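Local coordinates for citrate lyase subunit beta-like protein (Mycobacterium tuberculosis H37Rv, PDB 6CJ3) that binds magnesium and pyruvate as a homotrimer and probably acts as a lyase of the HpcH/HpaI aldolase family, at the pyruvic acid site. Residues are numbered along the deposited sequence; one frame, centred on the assembly and turned at random. Chains: chain A/B, Citrate lyase subunit beta-like protein.

The pyruvic acid site. Residues chain A 157, 190-192, 195; chain B 258. With PYR (pyruvic acid), chain C.
Pyruvate in this loop-built pocket is held chiefly through its keto oxygen, and most of its surface is hidden by protein. A direct hydrogen bond comes from the backbone: A:Asp192 N donates to PYR O3 over 3.0 Å, 161° at the hydrogen. A bridging water extends this grip. Its oxygen meets A:Leu191 N at 3.0 Å in a nearly straight bond. A:Arg157 NE and NH2 both hold this water at the guanidinium edge, in plane, with NH2 2.9 Å from the water oxygen. The water also reaches the keto oxygen and carboxylate PYR O. Charge adds a looser term, a salt bridge of 3.7 Å between A:Arg157 NE and PYR O. Van der Waals contact sandwiches the ligand. The extended arginine chain (chi3 -168°) brings CD and NE over one face, NE 3.3 Å from PYR CA, and chi4 (-87°) swings the guanidinium so that its edge faces the water. A:Asp192 CB covers the opposite face, 3.4 Å from PYR CA. The A:His190 ring turns a face to the keto oxygen, PYR O3 lying 3.3 Å above its centre. A:Asp195, which also touches the methyl, helps fix that ring: A:His190 NE2 donates within its own plane to OD2 at 2.7 Å, from above the carboxylate plane. This partner could make the imidazole more basic. Poorly ordered B:Gln258 borders the carboxylate side. Following strand 184-187, the loop probably lies at the active-site mouth of the family's barrel, where a neighbouring subunit helps enclose pyruvate.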
loop_
_atom_site.group_PDB
_atom_site.type_symbol
_atom_site.label_atom_id
_atom_site.label_comp_id
_atom_site.label_asym_id
_atom_site.label_seq_id
_atom_site.Cartn_x
_atom_site.Cartn_y
_atom_site.Cartn_z
ATOM N N ARG A 157 -14.069 10.236 0.525
ATOM C CA ARG A 157 -13.561 11.154 -0.483
ATOM C C ARG A 157 -13.272 12.519 0.123
ATOM O O ARG A 157 -13.928 12.953 1.076
ATOM C CB ARG A 157 -14.557 11.315 -1.649
ATOM C CG ARG A 157 -14.804 10.023 -2.440
ATOM C CD ARG A 157 -15.948 10.216 -3.431
ATOM N NE ARG A 157 -16.406 8.954 -4.012
ATOM C CZ ARG A 157 -15.873 8.387 -5.089
ATOM N NH1 ARG A 157 -14.853 8.967 -5.707
ATOM N NH2 ARG A 157 -16.358 7.242 -5.547
ATOM N N HIS A 190 -19.552 4.592 -7.761
ATOM C CA HIS A 190 -19.602 6.048 -7.652
ATOM C C HIS A 190 -20.997 6.392 -7.138
ATOM O O HIS A 190 -21.970 6.378 -7.895
ATOM C CB HIS A 190 -19.307 6.690 -9.003
ATOM C CG HIS A 190 -18.834 8.104 -8.911
ATOM N ND1 HIS A 190 -17.525 8.434 -8.621
ATOM C CD2 HIS A 190 -19.490 9.273 -9.079
ATOM C CE1 HIS A 190 -17.401 9.746 -8.601
ATOM N NE2 HIS A 190 -18.578 10.282 -8.882
ATOM N N LEU A 191 -21.092 6.695 -5.837
ATOM C CA LEU A 191 -22.398 6.899 -5.217
ATOM C C LEU A 191 -23.099 8.158 -5.717
ATOM O O LEU A 191 -24.333 8.203 -5.715
ATOM C CB LEU A 191 -22.268 6.956 -3.697
ATOM C CG LEU A 191 -21.974 5.616 -3.015
ATOM C CD1 LEU A 191 -21.929 5.840 -1.524
ATOM C CD2 LEU A 191 -23.015 4.567 -3.366
ATOM N N ASP A 192 -22.358 9.185 -6.124
ATOM C CA ASP A 192 -22.968 10.425 -6.616
ATOM C C ASP A 192 -23.405 10.203 -8.059
ATOM O O ASP A 192 -22.634 10.390 -9.002
ATOM C CB ASP A 192 -21.996 11.589 -6.493
ATOM C CG ASP A 192 -22.657 12.938 -6.734
ATOM O OD1 ASP A 192 -23.767 12.986 -7.293
ATOM O OD2 ASP A 192 -22.051 13.958 -6.375
ATOM N N ASP A 195 -23.046 12.940 -10.637
ATOM C CA ASP A 195 -21.661 13.367 -10.866
ATOM C C ASP A 195 -21.042 12.546 -12.004
ATOM O O ASP A 195 -20.154 11.707 -11.816
ATOM C CB ASP A 195 -20.855 13.232 -9.578
ATOM C CG ASP A 195 -19.397 13.602 -9.759
ATOM O OD1 ASP A 195 -19.095 14.486 -10.602
ATOM O OD2 ASP A 195 -18.559 12.998 -9.054
ATOM N N GLN B 258 -27.129 11.199 -5.912
ATOM C CA GLN B 258 -26.366 10.492 -4.884
ATOM C C GLN B 258 -27.167 9.349 -4.248
ATOM O O GLN B 258 -28.291 9.538 -3.785
ATOM C CB GLN B 258 -25.896 11.474 -3.803
ATOM C CG GLN B 258 -25.625 10.848 -2.438
ATOM C CD GLN B 258 -24.145 10.635 -2.154
ATOM O OE1 GLN B 258 -23.288 11.325 -2.713
ATOM N NE2 GLN B 258 -23.839 9.675 -1.278
HETATM C C PYR C . -19.453 10.824 -3.751
HETATM O O PYR C . -19.907 9.828 -3.032
HETATM O OXT PYR C . -19.379 12.023 -3.226
HETATM C CA PYR C . -19.045 10.624 -5.069
HETATM O O3 PYR C . -19.394 9.526 -5.706
HETATM C CB PYR C . -18.219 11.682 -5.751
HETATM O O HOH W 1 -18.796 6.940 -3.962
#